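Local structure of cystathionine gamma-synthase (Xanthomonas oryzae pv. oryzae KACC 10331, 6LD7) at residues Thr186-Lys194 with Gln303-Met311; Leu135-Leu145 with Ile164-Ala174. The protein probably uses pyridoxal 5'-phosphate to make cystathionine in methionine biosynthesis, as a member of the trans-sulfuration enzyme family. The protein carries 1 engineered substitution. All coordinates share one frame; numbering follows the deposited sequence.

Contact 1: Thr186-Lys194 with Gln303-Met311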
loop_
_atom_site.group_PDB
_atom_site.type_symbol
_atom_site.label_atom_id
_atom_site.label_comp_id
_atom_site.label_asym_id
_atom_site.label_seq_id
_atom_site.Cartn_x
_atom_site.Cartn_y
_atom_site.Cartn_z
ATOM N N THR C 186 -24.640 7.207 7.543
ATOM C CA THR C 186 -23.767 7.151 6.373
ATOM C C THR C 186 -23.928 8.400 5.531
ATOM O O THR C 186 -22.892 8.940 5.177
ATOM C CB THR C 186 -24.035 5.918 5.512
ATOM O OG1 THR C 186 -23.721 4.779 6.297
ATOM C CG2 THR C 186 -23.215 5.930 4.253
ATOM N N PHE C 187 -25.172 8.835 5.283
ATOM C CA PHE C 187 -25.486 9.877 4.282
ATOM C C PHE C 187 -24.892 11.207 4.716
ATOM O O PHE C 187 -24.505 11.992 3.881
ATOM C CB PHE C 187 -26.970 10.046 4.040
ATOM C CG PHE C 187 -27.471 9.601 2.706
ATOM C CD1 PHE C 187 -27.059 8.391 2.154
ATOM C CD2 PHE C 187 -28.412 10.367 2.024
ATOM C CE1 PHE C 187 -27.550 7.975 0.922
ATOM C CE2 PHE C 187 -28.909 9.944 0.791
ATOM C CZ PHE C 187 -28.472 8.753 0.239
ATOM N N LEU C 188 -24.835 11.507 5.981
ATOM C CA LEU C 188 -24.378 12.874 6.393
ATOM C C LEU C 188 -22.983 12.855 7.051
ATOM O O LEU C 188 -22.341 13.944 7.171
ATOM C CB LEU C 188 -25.369 13.480 7.409
ATOM C CG LEU C 188 -26.722 13.852 6.825
ATOM C CD1 LEU C 188 -27.683 14.322 7.934
ATOM C CD2 LEU C 188 -26.496 14.978 5.835
ATOM N N SER C 189 -22.560 11.726 7.602
ATOM C CA SER C 189 -21.280 11.589 8.334
ATOM C C SER C 189 -21.419 12.272 9.666
ATOM O O SER C 189 -22.265 13.135 9.869
ATOM C CB SER C 189 -20.087 12.160 7.545
ATOM O OG SER C 189 -19.840 13.557 7.833
ATOM N N PRO C 190 -20.432 12.047 10.537
ATOM C CA PRO C 190 -20.435 12.650 11.850
ATOM C C PRO C 190 -20.222 14.151 11.820
ATOM O O PRO C 190 -20.560 14.811 12.795
ATOM C CB PRO C 190 -19.257 12.019 12.562
ATOM C CG PRO C 190 -18.927 10.779 11.725
ATOM C CD PRO C 190 -19.286 11.132 10.311
ATOM N N ALA C 191 -19.676 14.695 10.748
ATOM C CA ALA C 191 -19.469 16.157 10.707
ATOM C C ALA C 191 -20.835 16.862 10.604
ATOM O O ALA C 191 -20.863 18.033 10.851
ATOM C CB ALA C 191 -18.634 16.506 9.498
ATOM N N LEU C 192 -21.868 16.238 10.049
ATOM C CA LEU C 192 -23.177 16.905 9.758
ATOM C C LEU C 192 -24.337 16.455 10.672
ATOM O O LEU C 192 -25.350 17.140 10.727
ATOM C CB LEU C 192 -23.493 16.695 8.275
ATOM C CG LEU C 192 -22.585 17.427 7.311
ATOM C CD1 LEU C 192 -23.028 17.259 5.865
ATOM C CD2 LEU C 192 -22.448 18.899 7.715
ATOM N N GLN C 193 -24.166 15.393 11.447
ATOM C CA GLN C 193 -25.250 14.841 12.280
ATOM C C GLN C 193 -24.594 13.941 13.300
ATOM O O GLN C 193 -23.736 13.030 12.899
ATOM C CB GLN C 193 -26.318 14.113 11.422
ATOM C CG GLN C 193 -27.494 13.599 12.202
ATOM C CD GLN C 193 -28.489 12.941 11.278
ATOM O OE1 GLN C 193 -28.308 11.753 10.801
ATOM N NE2 GLN C 193 -29.579 13.664 11.054
ATOM N N LYS C 194 -25.043 14.106 14.519
ATOM C CA LYS C 194 -24.554 13.363 15.696
ATOM C C LYS C 194 -25.701 12.704 16.444
ATOM O O LYS C 194 -26.177 13.188 17.484
ATOM C CB LYS C 194 -23.771 14.302 16.587
ATOM C CG LYS C 194 -22.462 14.796 15.981
ATOM C CD LYS C 194 -21.685 15.764 16.895
ATOM C CE LYS C 194 -21.362 15.060 18.202
ATOM N NZ LYS C 194 -20.401 15.860 18.996
ATOM N N GLN C 303 -31.779 19.285 13.292
ATOM C CA GLN C 303 -31.024 18.160 13.839
ATOM C C GLN C 303 -29.707 17.902 13.070
ATOM O O GLN C 303 -28.977 17.066 13.522
ATOM C CB GLN C 303 -31.900 16.934 13.936
ATOM C CG GLN C 303 -32.120 16.197 12.679
ATOM C CD GLN C 303 -32.985 14.960 12.840
ATOM O OE1 GLN C 303 -33.688 14.759 13.817
ATOM N NE2 GLN C 303 -33.105 14.236 11.751
ATOM N N GLN C 304 -29.450 18.581 11.958
ATOM C CA GLN C 304 -28.301 18.414 11.053
ATOM C C GLN C 304 -27.483 19.727 11.097
ATOM O O GLN C 304 -28.104 20.762 11.261
ATOM C CB GLN C 304 -28.703 18.098 9.592
ATOM C CG GLN C 304 -29.650 16.920 9.418
ATOM C CD GLN C 304 -30.107 16.684 7.995
ATOM O OE1 GLN C 304 -31.004 15.855 7.808
ATOM N NE2 GLN C 304 -29.538 17.385 6.991
ATOM N N LYS C 305 -26.150 19.697 10.913
ATOM C CA LYS C 305 -25.340 20.925 10.817
ATOM C C LYS C 305 -25.224 21.345 9.364
ATOM O O LYS C 305 -24.595 22.353 9.135
ATOM C CB LYS C 305 -23.971 20.735 11.450
ATOM C CG LYS C 305 -24.095 20.214 12.883
ATOM C CD LYS C 305 -22.847 19.593 13.509
ATOM C CE LYS C 305 -22.107 20.592 14.375
ATOM N NZ LYS C 305 -21.264 19.882 15.359
ATOM N N GLY C 306 -25.816 20.626 8.400
ATOM C CA GLY C 306 -25.897 21.182 7.036
ATOM C C GLY C 306 -26.832 20.295 6.282
ATOM O O GLY C 306 -27.227 19.246 6.871
ATOM N N PHE C 307 -27.165 20.612 5.051
ATOM C CA PHE C 307 -28.197 19.803 4.331
ATOM C C PHE C 307 -27.520 18.705 3.492
ATOM O O PHE C 307 -28.227 17.953 2.855
ATOM C CB PHE C 307 -29.001 20.795 3.510
ATOM C CG PHE C 307 -29.781 21.753 4.360
ATOM C CD1 PHE C 307 -30.795 21.250 5.177
ATOM C CD2 PHE C 307 -29.561 23.122 4.307
ATOM C CE1 PHE C 307 -31.582 22.107 5.925
ATOM C CE2 PHE C 307 -30.339 23.978 5.081
ATOM C CZ PHE C 307 -31.323 23.456 5.909
ATOM N N GLY C 308 -26.190 18.731 3.324
ATOM C CA GLY C 308 -25.500 17.635 2.653
ATOM C C GLY C 308 -25.479 17.829 1.183
ATOM O O GLY C 308 -25.618 18.977 0.703
ATOM N N ALA C 309 -25.134 16.768 0.479
ATOM C CA ALA C 309 -24.791 16.879 -0.944
ATOM C C ALA C 309 -25.380 15.715 -1.739
ATOM O O ALA C 309 -24.973 15.512 -2.878
ATOM C CB ALA C 309 -23.299 17.025 -1.065
ATOM N N MET C 310 -26.303 14.964 -1.172
ATOM C CA MET C 310 -27.140 14.001 -1.942
ATOM C C MET C 310 -28.462 14.678 -2.283
ATOM O O MET C 310 -29.055 15.326 -1.442
ATOM C CB MET C 310 -27.464 12.745 -1.131
ATOM C CG MET C 310 -26.212 11.974 -0.644
ATOM S SD MET C 310 -25.170 11.393 -2.025
ATOM C CE MET C 310 -26.444 10.358 -2.793
ATOM N N MET C 311 -28.911 14.461 -3.486
ATOM C CA MET C 311 -30.250 14.870 -3.895
ATOM C C MET C 311 -30.710 13.993 -5.058
ATOM O O MET C 311 -29.898 13.315 -5.741
ATOM C CB MET C 311 -30.259 16.361 -4.284
ATOM C CG MET C 311 -29.690 16.664 -5.603
ATOM S SD MET C 311 -29.754 18.492 -5.939
ATOM C CE MET C 311 -28.709 19.101 -4.619
HETATM O O HOH W 1 -24.621 14.269 1.930
HETATM O O HOH W 2 -26.686 16.491 14.920
#
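The loop after strand 180-184 of the large, seven-stranded sheet meets the chain entering strand 310-315 of the smaller sheet, a buried seam between the two sheet regions of this PLP-dependent fold, and Leu192 joins it to Lys305-Gly308 through both carbonyl and side chain. Lys305 N donates to Leu192 O at 2.7 Å with an N-H...O angle of 164°, and Gln304 CA adds a CA-H...O contact to the same oxygen at 3.2 Å. Leu192 CD2 lies 3.8 Å from Gly306 N, and Leu192 CD1 4.1 Å from Gly308 CA. Two waters bridge the backbones, one donating to Phe187 O and accepting from Ala309 N, the other donating to Gln303 O and accepting from Lys194 N. Leu188 crosses the Gln304 side chain at about a right angle, its CD1 3.4 Å from Gln304 CD. Gln304 NE2 donates to Gly306 O at 3.0 Å, the acceptor in the amide plane. Met310 CG makes a CH-pi contact over one face of Phe187, 3.9 Å from the ring centroid and offset toward the rim. The bend at chi2 (-61°) sets Met310 SD above the same face, a longer Met-aromatic contact at 5.0 Å from the centroid. The seam thus couples directed backbone bonding, partly through water, to dispersion-dominated side-chain packing.

Contact 2: Leu135-Leu145 with Ile164-Ala174. Engineered in segment 135-145: Val137 (natural residue Asp).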
loop_
_atom_site.group_PDB
_atom_site.type_symbol
_atom_site.label_atom_id
_atom_site.label_comp_id
_atom_site.label_asym_id
_atom_site.label_seq_id
_atom_site.Cartn_x
_atom_site.Cartn_y
_atom_site.Cartn_z
ATOM N N LEU C 135 -41.089 5.628 10.054
ATOM C CA LEU C 135 -40.703 6.368 11.260
ATOM C C LEU C 135 -41.061 7.864 11.167
ATOM O O LEU C 135 -40.859 8.581 12.180
ATOM C CB LEU C 135 -39.206 6.123 11.516
ATOM C CG LEU C 135 -38.774 4.674 11.742
ATOM C CD1 LEU C 135 -37.338 4.663 12.207
ATOM C CD2 LEU C 135 -39.626 3.965 12.772
ATOM N N THR C 136 -41.464 8.398 10.013
ATOM C CA THR C 136 -41.973 9.796 9.912
ATOM C C THR C 136 -43.489 9.828 10.192
ATOM O O THR C 136 -44.031 10.855 10.170
ATOM C CB THR C 136 -41.747 10.374 8.516
ATOM O OG1 THR C 136 -42.524 9.658 7.527
ATOM C CG2 THR C 136 -40.294 10.316 8.115
ATOM N N VAL C 137 -44.158 8.695 10.402
ATOM C CA VAL C 137 -45.608 8.627 10.724
ATOM C C VAL C 137 -45.785 8.215 12.173
ATOM O O VAL C 137 -45.561 7.074 12.560
ATOM C CB VAL C 137 -46.369 7.674 9.788
ATOM C CG1 VAL C 137 -47.852 7.625 10.153
ATOM C CG2 VAL C 137 -46.146 8.044 8.351
ATOM N N PRO C 138 -46.296 9.102 13.049
ATOM C CA PRO C 138 -46.358 8.754 14.471
ATOM C C PRO C 138 -47.089 7.441 14.738
ATOM O O PRO C 138 -46.662 6.727 15.599
ATOM C CB PRO C 138 -47.002 9.999 15.133
ATOM C CG PRO C 138 -46.508 11.147 14.177
ATOM C CD PRO C 138 -46.531 10.535 12.784
ATOM N N ARG C 139 -48.204 7.184 14.061
ATOM C CA ARG C 139 -49.022 5.998 14.367
ATOM C C ARG C 139 -48.247 4.722 13.938
ATOM O O ARG C 139 -48.302 3.723 14.651
ATOM C CB ARG C 139 -50.419 6.098 13.710
ATOM C CG ARG C 139 -51.321 4.914 14.048
ATOM C CD ARG C 139 -51.414 4.705 15.583
ATOM N NE ARG C 139 -52.326 3.600 15.890
ATOM C CZ ARG C 139 -53.657 3.744 16.020
ATOM N NH1 ARG C 139 -54.445 2.725 16.284
ATOM N NH2 ARG C 139 -54.189 4.926 16.036
ATOM N N SER C 140 -47.543 4.748 12.821
ATOM C CA SER C 140 -46.695 3.615 12.332
ATOM C C SER C 140 -45.633 3.300 13.382
ATOM O O SER C 140 -45.518 2.162 13.835
ATOM C CB SER C 140 -46.085 3.931 11.033
ATOM O OG SER C 140 -45.457 2.755 10.502
ATOM N N LEU C 141 -44.977 4.326 13.900
ATOM C CA LEU C 141 -43.976 4.102 14.947
ATOM C C LEU C 141 -44.683 3.525 16.157
ATOM O O LEU C 141 -44.144 2.602 16.722
ATOM C CB LEU C 141 -43.307 5.411 15.349
ATOM C CG LEU C 141 -42.336 5.255 16.511
ATOM C CD1 LEU C 141 -41.237 4.262 16.142
ATOM C CD2 LEU C 141 -41.778 6.605 16.967
ATOM N N ALA C 142 -45.788 4.145 16.622
ATOM C CA ALA C 142 -46.406 3.780 17.906
ATOM C C ALA C 142 -46.842 2.311 17.826
ATOM O O ALA C 142 -46.755 1.652 18.850
ATOM C CB ALA C 142 -47.571 4.703 18.305
ATOM N N ASP C 143 -47.414 1.871 16.709
ATOM C CA ASP C 143 -47.835 0.458 16.496
ATOM C C ASP C 143 -46.629 -0.510 16.556
ATOM O O ASP C 143 -46.764 -1.577 17.111
ATOM C CB ASP C 143 -48.598 0.307 15.168
ATOM C CG ASP C 143 -50.017 0.964 15.179
ATOM O OD1 ASP C 143 -50.530 1.438 16.258
ATOM O OD2 ASP C 143 -50.545 1.124 14.099
ATOM N N ALA C 144 -45.473 -0.135 16.024
ATOM C CA ALA C 144 -44.239 -0.946 16.115
ATOM C C ALA C 144 -43.836 -1.018 17.556
ATOM O O ALA C 144 -43.626 -2.115 18.041
ATOM C CB ALA C 144 -43.175 -0.300 15.284
ATOM N N LEU C 145 -43.779 0.114 18.243
ATOM C CA LEU C 145 -43.245 0.108 19.631
ATOM C C LEU C 145 -44.188 -0.593 20.614
ATOM O O LEU C 145 -43.712 -0.923 21.681
ATOM C CB LEU C 145 -42.958 1.526 20.122
ATOM C CG LEU C 145 -41.911 2.313 19.330
ATOM C CD1 LEU C 145 -41.690 3.662 19.981
ATOM C CD2 LEU C 145 -40.578 1.579 19.239
ATOM N N ILE C 164 -36.650 12.761 6.145
ATOM C CA ILE C 164 -35.979 13.054 7.419
ATOM C C ILE C 164 -36.740 12.386 8.542
ATOM O O ILE C 164 -37.924 12.641 8.705
ATOM C CB ILE C 164 -35.903 14.563 7.553
ATOM C CG1 ILE C 164 -35.349 15.243 6.285
ATOM C CG2 ILE C 164 -35.111 14.967 8.763
ATOM C CD1 ILE C 164 -33.928 14.913 5.995
ATOM N N THR C 165 -36.086 11.585 9.348
ATOM C CA THR C 165 -36.679 11.044 10.560
ATOM C C THR C 165 -36.248 11.923 11.709
ATOM O O THR C 165 -35.030 12.274 11.829
ATOM C CB THR C 165 -36.172 9.628 10.821
ATOM O OG1 THR C 165 -36.455 8.853 9.658
ATOM C CG2 THR C 165 -36.765 9.029 12.059
ATOM N N ASP C 166 -37.191 12.154 12.608
ATOM C CA ASP C 166 -36.978 13.039 13.772
ATOM C C ASP C 166 -36.307 12.235 14.857
ATOM O O ASP C 166 -36.935 11.371 15.511
ATOM C CB ASP C 166 -38.313 13.685 14.130
ATOM C CG ASP C 166 -38.272 14.568 15.362
ATOM O OD1 ASP C 166 -37.265 14.502 16.187
ATOM O OD2 ASP C 166 -39.241 15.331 15.461
ATOM N N LEU C 167 -35.016 12.441 15.015
ATOM C CA LEU C 167 -34.214 11.617 15.949
ATOM C C LEU C 167 -34.787 11.712 17.356
ATOM O O LEU C 167 -34.918 10.656 18.045
ATOM C CB LEU C 167 -32.743 12.063 15.911
ATOM C CG LEU C 167 -32.017 11.745 14.595
ATOM C CD1 LEU C 167 -30.616 12.303 14.602
ATOM C CD2 LEU C 167 -31.969 10.237 14.377
ATOM N N ARG C 168 -34.940 12.917 17.871
ATOM C CA ARG C 168 -35.348 13.088 19.299
ATOM C C ARG C 168 -36.711 12.383 19.496
ATOM O O ARG C 168 -36.893 11.682 20.478
ATOM C CB ARG C 168 -35.479 14.585 19.715
ATOM C CG ARG C 168 -35.449 14.716 21.234
ATOM C CD ARG C 168 -35.485 16.119 21.778
ATOM N NE ARG C 168 -34.228 16.835 21.713
ATOM C CZ ARG C 168 -33.828 17.684 20.747
ATOM N NH1 ARG C 168 -34.559 17.961 19.675
ATOM N NH2 ARG C 168 -32.617 18.199 20.830
ATOM N N PHE C 169 -37.657 12.598 18.602
ATOM C CA PHE C 169 -39.008 11.973 18.704
ATOM C C PHE C 169 -38.844 10.446 18.764
ATOM O O PHE C 169 -39.379 9.733 19.706
ATOM C CB PHE C 169 -39.891 12.426 17.520
ATOM C CG PHE C 169 -41.181 11.651 17.383
ATOM C CD1 PHE C 169 -42.146 11.707 18.374
ATOM C CD2 PHE C 169 -41.460 10.934 16.229
ATOM C CE1 PHE C 169 -43.318 10.950 18.268
ATOM C CE2 PHE C 169 -42.628 10.200 16.107
ATOM C CZ PHE C 169 -43.556 10.189 17.135
ATOM N N VAL C 170 -38.134 9.885 17.769
ATOM C CA VAL C 170 -38.092 8.393 17.668
ATOM C C VAL C 170 -37.360 7.812 18.858
ATOM O O VAL C 170 -37.877 6.830 19.466
ATOM C CB VAL C 170 -37.512 7.908 16.341
ATOM C CG1 VAL C 170 -37.344 6.394 16.315
ATOM C CG2 VAL C 170 -38.418 8.353 15.236
ATOM N N ILE C 171 -36.222 8.417 19.211
ATOM C CA ILE C 171 -35.333 7.828 20.229
ATOM C C ILE C 171 -36.024 7.903 21.599
ATOM O O ILE C 171 -36.011 6.900 22.304
ATOM C CB ILE C 171 -33.971 8.510 20.186
ATOM C CG1 ILE C 171 -33.229 8.168 18.890
ATOM C CG2 ILE C 171 -33.172 8.240 21.417
ATOM C CD1 ILE C 171 -31.983 9.037 18.644
ATOM N N GLU C 172 -36.627 9.024 21.972
ATOM C CA GLU C 172 -37.351 9.098 23.276
ATOM C C GLU C 172 -38.526 8.130 23.282
ATOM O O GLU C 172 -38.708 7.486 24.292
ATOM C CB GLU C 172 -37.961 10.485 23.540
ATOM C CG GLU C 172 -36.889 11.551 23.763
ATOM C CD GLU C 172 -35.925 11.330 24.920
ATOM O OE1 GLU C 172 -36.211 10.479 25.842
ATOM O OE2 GLU C 172 -34.887 12.009 24.912
ATOM N N ALA C 173 -39.294 7.973 22.201
ATOM C CA ALA C 173 -40.415 6.972 22.232
ATOM C C ALA C 173 -39.861 5.545 22.383
ATOM O O ALA C 173 -40.402 4.726 23.154
ATOM C CB ALA C 173 -41.289 7.106 21.008
ATOM N N ALA C 174 -38.770 5.206 21.673
ATOM C CA ALA C 174 -38.138 3.881 21.787
ATOM C C ALA C 174 -37.707 3.645 23.238
ATOM O O ALA C 174 -37.942 2.567 23.757
ATOM C CB ALA C 174 -36.956 3.727 20.826
HETATM O O HOH W 3 -39.926 11.103 12.520
#
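Two neighbouring helices of the large-sheet region, 138-145 and 167-174, run nearly parallel, and Leu141 and Leu145 of the first pack on Phe169, Val170 and Ala173 of the second. The axes of these segments approach to 10.9 Å and cross at -22°. In Leu141 a chi1 of 175° carries CG toward the second helix, and chi2 then sets CD2 among three partners: Phe169 CE2 at 3.8 Å, Val170 CG2 and Ala173 CB. Leu141 and Phe169 arrive from opposite directions, and Pro138 CB also meets the ring, at Phe169 CZ. One turn on, Leu145 CD1 is 3.6 Å from both Ala173 CB and Ala173 C, so it touches backbone as well as the methyl. Ahead of the helices Leu135 CB touches Thr165 CG2 at 3.8 Å, and Thr136 CG2 approaches Ile164 O at 3.4 Å. Water joins the same two lead-ins, donating to Leu135 O at 2.7 Å and accepting from Asp166 N. Asp166 is the N-cap of its helix: OD1 accepts from Phe169 N with an N-H...O angle of 174°, from above the carboxylate plane. Leu135, Leu145, Thr165 and Val170 also touch strand 151-155, placing the pair against the sheet. Apolar contact therefore joins the helices, while the polar bridge between their lead-ins runs through water.

Contacts 1 and 2 follow one another along the chain, with centres about 20 Å apart, and Gln303 joins them directly. Its amide probably makes two hydrogen bonds to the lead-in and start of helix 167-174: Gln303 NE2 to Thr165 O at 2.7 Å, and Gln303 OE1 to Leu167 N at 2.9 Å. Using both ends of the amide against two backbone groups would fix its rotation. Beside it, Gln304 OE1 packs at 3.6 Å from Ile164 CD1. Gln303, the last residue of helix 297-303 and part of contact 1, therefore reaches the second segment of contact 2. Lys209, predicted to carry the pyridoxal phosphate, is not modelled, so no distance from either contact to it can be given.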